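Side-chain contacts in transmembrane oligosaccharyl transferase (Archaeoglobus fulgidus, PDB 3WAJ), which belongs to the STT3/AglB family of membrane proteins, with a GT-C-type transmembrane region followed by a globular C-terminal region: residues Ile548-Tyr553 / Ala623-Gly628; Tyr578-Gly583 / Glu593-Phe598; Val599-Asn604 / Phe774-Gly779. All coordinates share one frame; numbering follows the deposited sequence.

Interaction 1 (Ile548-Tyr553 / Ala623-Gly628); sequences ISWWDY and AVWAEG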
# COMPACT_ATOMS: atom_id res chain seq x y z
N ILE A 548 15.19 -4.88 9.51
CA ILE A 548 14.11 -5.83 9.33
C ILE A 548 12.84 -5.46 10.12
O ILE A 548 12.87 -5.16 11.31
CB ILE A 548 14.56 -7.28 9.63
CG1 ILE A 548 13.52 -8.26 9.08
CG2 ILE A 548 14.77 -7.49 11.12
CD1 ILE A 548 14.12 -9.61 8.74
N SER A 549 11.71 -5.51 9.43
CA SER A 549 10.43 -5.15 10.01
C SER A 549 9.37 -5.73 9.07
O SER A 549 9.70 -6.25 8.02
CB SER A 549 10.32 -3.63 10.10
OG SER A 549 9.05 -3.25 10.61
N TRP A 550 8.10 -5.63 9.44
CA TRP A 550 7.06 -6.15 8.57
C TRP A 550 7.07 -5.37 7.23
O TRP A 550 7.59 -4.25 7.18
CB TRP A 550 5.69 -6.07 9.27
CG TRP A 550 4.57 -6.83 8.61
CD1 TRP A 550 3.30 -6.39 8.42
CD2 TRP A 550 4.63 -8.16 8.04
NE1 TRP A 550 2.55 -7.35 7.78
CE2 TRP A 550 3.34 -8.44 7.53
CE3 TRP A 550 5.64 -9.12 7.90
CZ2 TRP A 550 3.03 -9.66 6.90
CZ3 TRP A 550 5.33 -10.32 7.27
CH2 TRP A 550 4.04 -10.58 6.78
N TRP A 551 6.53 -5.95 6.16
CA TRP A 551 6.71 -5.36 4.83
C TRP A 551 5.97 -4.03 4.65
O TRP A 551 6.41 -3.19 3.86
CB TRP A 551 6.33 -6.34 3.73
CG TRP A 551 4.90 -6.81 3.75
CD1 TRP A 551 4.42 -7.93 4.37
CD2 TRP A 551 3.77 -6.21 3.08
NE1 TRP A 551 3.06 -8.06 4.15
CE2 TRP A 551 2.64 -7.02 3.37
CE3 TRP A 551 3.61 -5.07 2.29
CZ2 TRP A 551 1.36 -6.72 2.87
CZ3 TRP A 551 2.33 -4.77 1.80
CH2 TRP A 551 1.22 -5.60 2.09
N ASP A 552 4.87 -3.84 5.38
CA ASP A 552 4.09 -2.59 5.36
C ASP A 552 4.94 -1.34 5.51
O ASP A 552 4.65 -0.31 4.88
CB ASP A 552 3.08 -2.58 6.53
CG ASP A 552 2.00 -3.60 6.37
OD1 ASP A 552 2.01 -4.38 5.39
OD2 ASP A 552 1.13 -3.61 7.25
N TYR A 553 5.98 -1.45 6.34
CA TYR A 553 6.73 -0.31 6.87
C TYR A 553 7.95 0.09 6.02
O TYR A 553 8.61 1.09 6.33
CB TYR A 553 7.12 -0.61 8.34
CG TYR A 553 5.89 -0.98 9.15
CD1 TYR A 553 4.83 -0.09 9.27
CD2 TYR A 553 5.77 -2.22 9.78
CE1 TYR A 553 3.68 -0.39 9.99
CE2 TYR A 553 4.60 -2.55 10.53
CZ TYR A 553 3.55 -1.62 10.61
OH TYR A 553 2.37 -1.90 11.32
N ALA A 623 2.13 -14.92 10.17
CA ALA A 623 2.04 -16.37 10.27
C ALA A 623 1.57 -16.99 8.95
O ALA A 623 2.17 -17.96 8.48
CB ALA A 623 1.12 -16.80 11.40
N VAL A 624 0.52 -16.42 8.36
CA VAL A 624 0.02 -16.93 7.08
C VAL A 624 1.11 -16.93 6.01
O VAL A 624 1.37 -17.98 5.42
CB VAL A 624 -1.24 -16.19 6.58
CG1 VAL A 624 -1.69 -16.74 5.21
CG2 VAL A 624 -2.36 -16.34 7.60
N TRP A 625 1.77 -15.80 5.79
CA TRP A 625 2.87 -15.74 4.83
C TRP A 625 3.98 -16.76 5.15
O TRP A 625 4.53 -17.40 4.25
CB TRP A 625 3.49 -14.34 4.78
CG TRP A 625 2.73 -13.30 3.99
CD1 TRP A 625 1.80 -12.42 4.47
CD2 TRP A 625 2.85 -13.03 2.58
NE1 TRP A 625 1.33 -11.63 3.45
CE2 TRP A 625 1.96 -11.98 2.28
CE3 TRP A 625 3.63 -13.58 1.55
CZ2 TRP A 625 1.82 -11.45 0.98
CZ3 TRP A 625 3.49 -13.06 0.26
CH2 TRP A 625 2.60 -12.00 -0.01
N ALA A 626 4.32 -16.88 6.43
CA ALA A 626 5.41 -17.75 6.86
C ALA A 626 5.08 -19.21 6.60
O ALA A 626 5.93 -19.98 6.17
CB ALA A 626 5.77 -17.53 8.36
N GLU A 627 3.83 -19.57 6.88
CA GLU A 627 3.41 -20.97 6.85
C GLU A 627 2.90 -21.44 5.49
O GLU A 627 3.04 -22.61 5.15
CB GLU A 627 2.34 -21.24 7.91
CG GLU A 627 2.78 -20.95 9.34
CD GLU A 627 3.86 -21.88 9.83
OE1 GLU A 627 4.01 -22.97 9.24
OE2 GLU A 627 4.55 -21.53 10.82
N GLY A 628 2.29 -20.54 4.72
CA GLY A 628 1.77 -20.89 3.42
C GLY A 628 0.25 -20.92 3.30
O GLY A 628 -0.30 -20.87 2.19
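Trp550 and Trp551 both turn an indole edge toward the same face of Trp625, giving a cluster of three tryptophans between a loop and helix 619-627. The closest approach is made by the six-membered ring of Trp550, whose CH2 stands 3.7 Å from Trp625 CD1 on the pyrrole side of the facing indole. This is an offset edge-to-face pair with planes at 74°. Trp551 comes in beside it with its five-membered ring, its plane at 68° to that of Trp625, and the two indole nitrogens, Trp551 NE1 and Trp625 NE1, lie 4.0 Å apart. The neighbouring tryptophans also touch one another: Trp551 CD1 sits 3.3 Å above the Trp550 plane, toward its rim. In Trp551, CG stands between the backbone N and the carbonyl carbon (chi1 61°), which brings the pyrrole edge forward to Trp625. Over the centre of the Trp551 ring, at a height of 3.2 Å, lies Asp552 OD1, while Asp552 OD2 is engaged in a salt bridge with Lys618. Farther out, Trp550 packs on Ala584, Ser585 and Met614, and Trp551 on Gln571 and Ile574. The loop carries the WWDYG signature of the STT3/AglB family, and the Trp551 side chain is about 10 Å from the zinc ion held by Asp47, Asp161 and His163. No hydrogen bond crosses between the segments, so the helix meets the signature loop through van der Waals contact and the weak electrostatics of ring edges against a π face.

Interaction 2 (Tyr578-Gly583 / Glu593-Phe598); sequences YNNVPG and ESYAEF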
# COMPACT_ATOMS: atom_id res chain seq x y z
N TYR A 578 8.19 -22.38 5.04
CA TYR A 578 8.03 -23.66 4.34
C TYR A 578 9.11 -23.93 3.27
O TYR A 578 9.50 -25.08 3.06
CB TYR A 578 6.61 -23.81 3.78
CG TYR A 578 6.23 -22.75 2.77
CD1 TYR A 578 5.54 -21.60 3.17
CD2 TYR A 578 6.56 -22.89 1.43
CE1 TYR A 578 5.19 -20.63 2.25
CE2 TYR A 578 6.21 -21.91 0.51
CZ TYR A 578 5.53 -20.79 0.92
OH TYR A 578 5.20 -19.83 0.01
N ASN A 579 9.60 -22.89 2.59
CA ASN A 579 10.72 -23.03 1.65
C ASN A 579 12.02 -22.41 2.17
O ASN A 579 12.97 -22.20 1.40
CB ASN A 579 10.37 -22.47 0.27
CG ASN A 579 9.44 -23.37 -0.52
OD1 ASN A 579 9.44 -24.59 -0.35
ND2 ASN A 579 8.63 -22.77 -1.38
N ASN A 580 12.04 -22.10 3.46
CA ASN A 580 13.19 -21.49 4.13
C ASN A 580 13.80 -20.28 3.40
O ASN A 580 15.02 -20.17 3.28
CB ASN A 580 14.23 -22.55 4.44
CG ASN A 580 13.72 -23.58 5.43
OD1 ASN A 580 13.47 -23.27 6.60
ND2 ASN A 580 13.53 -24.82 4.96
N VAL A 581 12.94 -19.40 2.90
CA VAL A 581 13.37 -18.16 2.26
C VAL A 581 13.45 -17.07 3.30
O VAL A 581 12.43 -16.61 3.81
CB VAL A 581 12.41 -17.72 1.14
CG1 VAL A 581 12.90 -16.42 0.51
CG2 VAL A 581 12.26 -18.83 0.09
N PRO A 582 14.68 -16.66 3.63
CA PRO A 582 14.82 -15.62 4.67
C PRO A 582 14.15 -14.34 4.23
O PRO A 582 14.28 -13.90 3.07
CB PRO A 582 16.34 -15.43 4.79
CG PRO A 582 16.97 -16.17 3.60
CD PRO A 582 15.97 -17.22 3.18
N GLY A 583 13.41 -13.76 5.17
CA GLY A 583 12.59 -12.59 4.91
C GLY A 583 11.88 -12.22 6.20
O GLY A 583 12.12 -12.83 7.24
N GLU A 593 15.85 -18.68 18.58
CA GLU A 593 16.78 -17.63 18.18
C GLU A 593 17.75 -18.08 17.07
O GLU A 593 18.11 -17.29 16.21
CB GLU A 593 17.54 -17.06 19.39
CG GLU A 593 18.25 -15.75 19.09
CD GLU A 593 18.97 -15.17 20.29
OE1 GLU A 593 19.04 -15.84 21.35
OE2 GLU A 593 19.47 -14.04 20.17
N SER A 594 18.16 -19.35 17.10
CA SER A 594 19.08 -19.90 16.08
C SER A 594 18.55 -19.76 14.67
O SER A 594 19.28 -19.33 13.77
CB SER A 594 19.37 -21.38 16.35
OG SER A 594 19.66 -21.57 17.71
N TYR A 595 17.29 -20.14 14.45
CA TYR A 595 16.67 -20.00 13.14
C TYR A 595 16.60 -18.52 12.73
O TYR A 595 16.92 -18.18 11.60
CB TYR A 595 15.27 -20.62 13.12
CG TYR A 595 14.67 -20.68 11.73
CD1 TYR A 595 14.85 -21.80 10.92
CD2 TYR A 595 13.94 -19.61 11.21
CE1 TYR A 595 14.30 -21.85 9.65
CE2 TYR A 595 13.39 -19.66 9.95
CZ TYR A 595 13.57 -20.78 9.17
OH TYR A 595 13.02 -20.82 7.90
N ALA A 596 16.18 -17.66 13.66
CA ALA A 596 16.15 -16.22 13.41
C ALA A 596 17.52 -15.69 12.97
O ALA A 596 17.62 -14.87 12.04
CB ALA A 596 15.66 -15.46 14.65
N GLU A 597 18.56 -16.16 13.66
CA GLU A 597 19.95 -15.80 13.38
C GLU A 597 20.37 -16.25 11.97
O GLU A 597 21.11 -15.55 11.27
CB GLU A 597 20.86 -16.43 14.44
CG GLU A 597 21.98 -15.55 14.91
CD GLU A 597 21.52 -14.19 15.33
OE1 GLU A 597 22.29 -13.23 15.14
OE2 GLU A 597 20.40 -14.07 15.85
N PHE A 598 19.89 -17.42 11.55
CA PHE A 598 20.11 -17.89 10.20
C PHE A 598 19.50 -16.89 9.22
O PHE A 598 20.15 -16.45 8.27
CB PHE A 598 19.51 -19.29 10.01
CG PHE A 598 19.14 -19.60 8.58
CD1 PHE A 598 20.11 -19.91 7.63
CD2 PHE A 598 17.80 -19.58 8.18
CE1 PHE A 598 19.76 -20.18 6.31
CE2 PHE A 598 17.44 -19.85 6.85
CZ PHE A 598 18.42 -20.15 5.91
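The phenol of Tyr595 reaches out from helix 593-602 and donates a hydrogen bond through its hydroxyl to the side-chain carbonyl of Asn580, with Tyr595 OH and Asn580 OD1 2.8 Å apart. The two side chains run roughly at right angles, and the amide plane is turned 53° from the ring. Even so, OD1 stays near the plane of the phenol, at the ring edge, where Tyr595 CE1 is 3.5 Å from Asn580 OD1. Seen from the amide, the hydroxyl lies in the carbonyl plane and addresses a lone pair, with a C=O to donor angle of 134°. Tyr595 holds CG anti to its backbone N (chi1 -171°), a setting that sends the ring off the helix toward the loop. Asn580 occupies the left-handed helical region of backbone space at a turn of that loop. One helical turn after Tyr595, Phe598 presents its edge to the same residue: Phe598 CZ is a loose 4.3 Å from Asn580 O, and the carbonyl oxygen of Tyr595 also lies at the edge of the Phe598 ring. Lys577 and Ala590 pack against Tyr595. The loop then passes through Pro582, which rests on Val599 and Lys602 of the same helix, to Gly583, the N-cap of helix 584-588. The contact thus ties the approach to one short helix to the side of the next, near the protein surface. Its one hydrogen bond is consistent with the carbonyl end of the Asn580 amide facing the helix, and it pairs two neutral groups, so it probably depends little on pH until the phenol itself would ionise.

Interaction 3 (Val599-Asn604 / Phe774-Gly779); sequences VAEKLN and FERVKG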
# COMPACT_ATOMS: atom_id res chain seq x y z
N VAL A 599 18.25 -16.51 9.46
CA VAL A 599 17.58 -15.57 8.57
C VAL A 599 18.27 -14.21 8.56
O VAL A 599 18.48 -13.61 7.48
CB VAL A 599 16.10 -15.43 8.97
CG1 VAL A 599 15.43 -14.29 8.18
CG2 VAL A 599 15.38 -16.75 8.77
N ALA A 600 18.64 -13.72 9.74
CA ALA A 600 19.20 -12.37 9.87
C ALA A 600 20.57 -12.29 9.23
O ALA A 600 20.90 -11.29 8.60
CB ALA A 600 19.26 -11.94 11.32
N GLU A 601 21.36 -13.34 9.41
CA GLU A 601 22.69 -13.39 8.81
C GLU A 601 22.61 -13.31 7.29
O GLU A 601 23.32 -12.53 6.69
CB GLU A 601 23.41 -14.66 9.25
CG GLU A 601 24.90 -14.68 8.91
CD GLU A 601 25.73 -13.72 9.76
OE1 GLU A 601 25.17 -12.98 10.61
OE2 GLU A 601 26.97 -13.70 9.58
N LYS A 602 21.72 -14.11 6.68
CA LYS A 602 21.49 -14.09 5.23
C LYS A 602 21.17 -12.72 4.69
O LYS A 602 21.59 -12.37 3.60
CB LYS A 602 20.35 -15.04 4.84
CG LYS A 602 20.67 -16.52 5.03
CD LYS A 602 21.74 -17.00 4.04
CE LYS A 602 22.35 -18.31 4.51
NZ LYS A 602 23.62 -18.68 3.81
N LEU A 603 20.39 -11.95 5.46
CA LEU A 603 19.94 -10.63 5.00
C LEU A 603 20.77 -9.54 5.64
O LEU A 603 20.48 -8.35 5.48
CB LEU A 603 18.46 -10.43 5.28
CG LEU A 603 17.60 -11.59 4.76
CD1 LEU A 603 16.21 -11.58 5.38
CD2 LEU A 603 17.52 -11.56 3.23
N ASN A 604 21.81 -9.95 6.37
CA ASN A 604 22.73 -8.99 6.96
C ASN A 604 22.01 -7.92 7.79
O ASN A 604 22.26 -6.71 7.63
CB ASN A 604 23.53 -8.33 5.83
CG ASN A 604 24.74 -7.60 6.32
OD1 ASN A 604 25.42 -8.06 7.25
ND2 ASN A 604 25.02 -6.43 5.72
N PHE A 774 15.39 -2.67 17.97
CA PHE A 774 16.42 -3.51 18.55
C PHE A 774 17.66 -3.53 17.65
O PHE A 774 17.56 -3.34 16.43
CB PHE A 774 15.89 -4.93 18.72
CG PHE A 774 14.68 -5.02 19.60
CD1 PHE A 774 14.80 -5.41 20.93
CD2 PHE A 774 13.41 -4.72 19.10
CE1 PHE A 774 13.68 -5.49 21.77
CE2 PHE A 774 12.27 -4.81 19.93
CZ PHE A 774 12.42 -5.19 21.27
N GLU A 775 18.82 -3.77 18.25
CA GLU A 775 20.06 -3.93 17.50
C GLU A 775 20.50 -5.38 17.54
O GLU A 775 20.56 -6.00 18.61
CB GLU A 775 21.19 -3.06 18.06
CG GLU A 775 22.46 -3.13 17.22
CD GLU A 775 23.62 -2.37 17.83
OE1 GLU A 775 23.57 -2.06 19.05
OE2 GLU A 775 24.60 -2.08 17.09
N ARG A 776 20.81 -5.93 16.37
CA ARG A 776 21.38 -7.27 16.31
C ARG A 776 22.88 -7.15 16.60
O ARG A 776 23.57 -6.28 16.06
CB ARG A 776 21.13 -7.93 14.96
CG ARG A 776 21.77 -9.29 14.82
CD ARG A 776 21.23 -10.08 13.63
NE ARG A 776 21.96 -11.34 13.53
CZ ARG A 776 22.92 -11.58 12.65
NH1 ARG A 776 23.22 -10.67 11.73
NH2 ARG A 776 23.57 -12.74 12.67
N VAL A 777 23.37 -8.04 17.44
CA VAL A 777 24.65 -7.85 18.11
C VAL A 777 25.30 -9.22 18.30
O VAL A 777 24.60 -10.21 18.51
CB VAL A 777 24.36 -7.15 19.46
CG1 VAL A 777 24.93 -7.92 20.63
CG2 VAL A 777 24.82 -5.71 19.45
N LYS A 778 26.63 -9.28 18.23
CA LYS A 778 27.34 -10.54 18.47
C LYS A 778 27.07 -11.05 19.88
O LYS A 778 26.61 -12.17 20.07
CB LYS A 778 28.84 -10.39 18.25
CG LYS A 778 29.33 -10.84 16.88
CD LYS A 778 30.72 -10.30 16.56
CE LYS A 778 31.19 -10.75 15.20
NZ LYS A 778 30.07 -10.71 14.21
N GLY A 779 27.37 -10.20 20.87
CA GLY A 779 27.13 -10.51 22.27
C GLY A 779 28.40 -10.95 22.98
O GLY A 779 29.19 -11.71 22.43
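The last turn of helix 593-602 packs beside the end of strand 771-776 in the mixed sheet, with Ala600 and Glu601 receiving the side chain of Arg776. Arg776 leaves the strand with an extended chain, and the Ala600 methyl comes over one face of its guanidinium, Ala600 CB lying 3.5 Å from Arg776 NE. The same face looks onto the helix backbone, where Glu601 N stands 3.8 Å above the plane, toward its rim. At the edge of the group is the carboxylate of Glu601. Arg776 NH2 donates to Glu601 OE1 over 2.6 Å, at an N-H to acceptor angle of 162°, approaching on the anti side and tilted out of the carboxylate plane, while the oxygen lies close to the guanidinium plane. A weak second bond joins Arg776 NH1 to the same OE1 at 3.2 Å. The bend of Glu601 at chi2 (71°) turns the carboxylate toward the guanidinium, its plane standing 77° from that group. Arg776 has a further partner in Glu597, one turn earlier, whose OE1 forms a salt bridge with NE, and Tyr693 packs on both Ala600 and Arg776. Asn604 closes the helix as the C' residue of a Schellman motif leading into strand 605-611, a sheet neighbour of 771-776. One arginine thus serves two glutamates of one helix, whose negative charges probably compensate its own and fix the guanidinium's rotation.

All three contacts lie in the globular region around the mixed sheet that contains strands 546-548, 605-611 and 771-776. Interactions 2 and 3 share helix 593-602, with centres about 12 Å apart, and are joined by the salt bridge from Glu597 to Arg776. Interaction 1 is centred about 12 Å from interaction 2, which it touches where Tyr578 packs on the backbone of Ala626 to Gly628, and about 17 Å from interaction 3. Along the chain, interaction 2 falls between the segments of interaction 1 and closes before interaction 3 opens, whereas interactions 1 and 3 interleave. The series runs from the WWDYG loop near the zinc ion to strand 771-776, next to the sheet's edge strand 693-698.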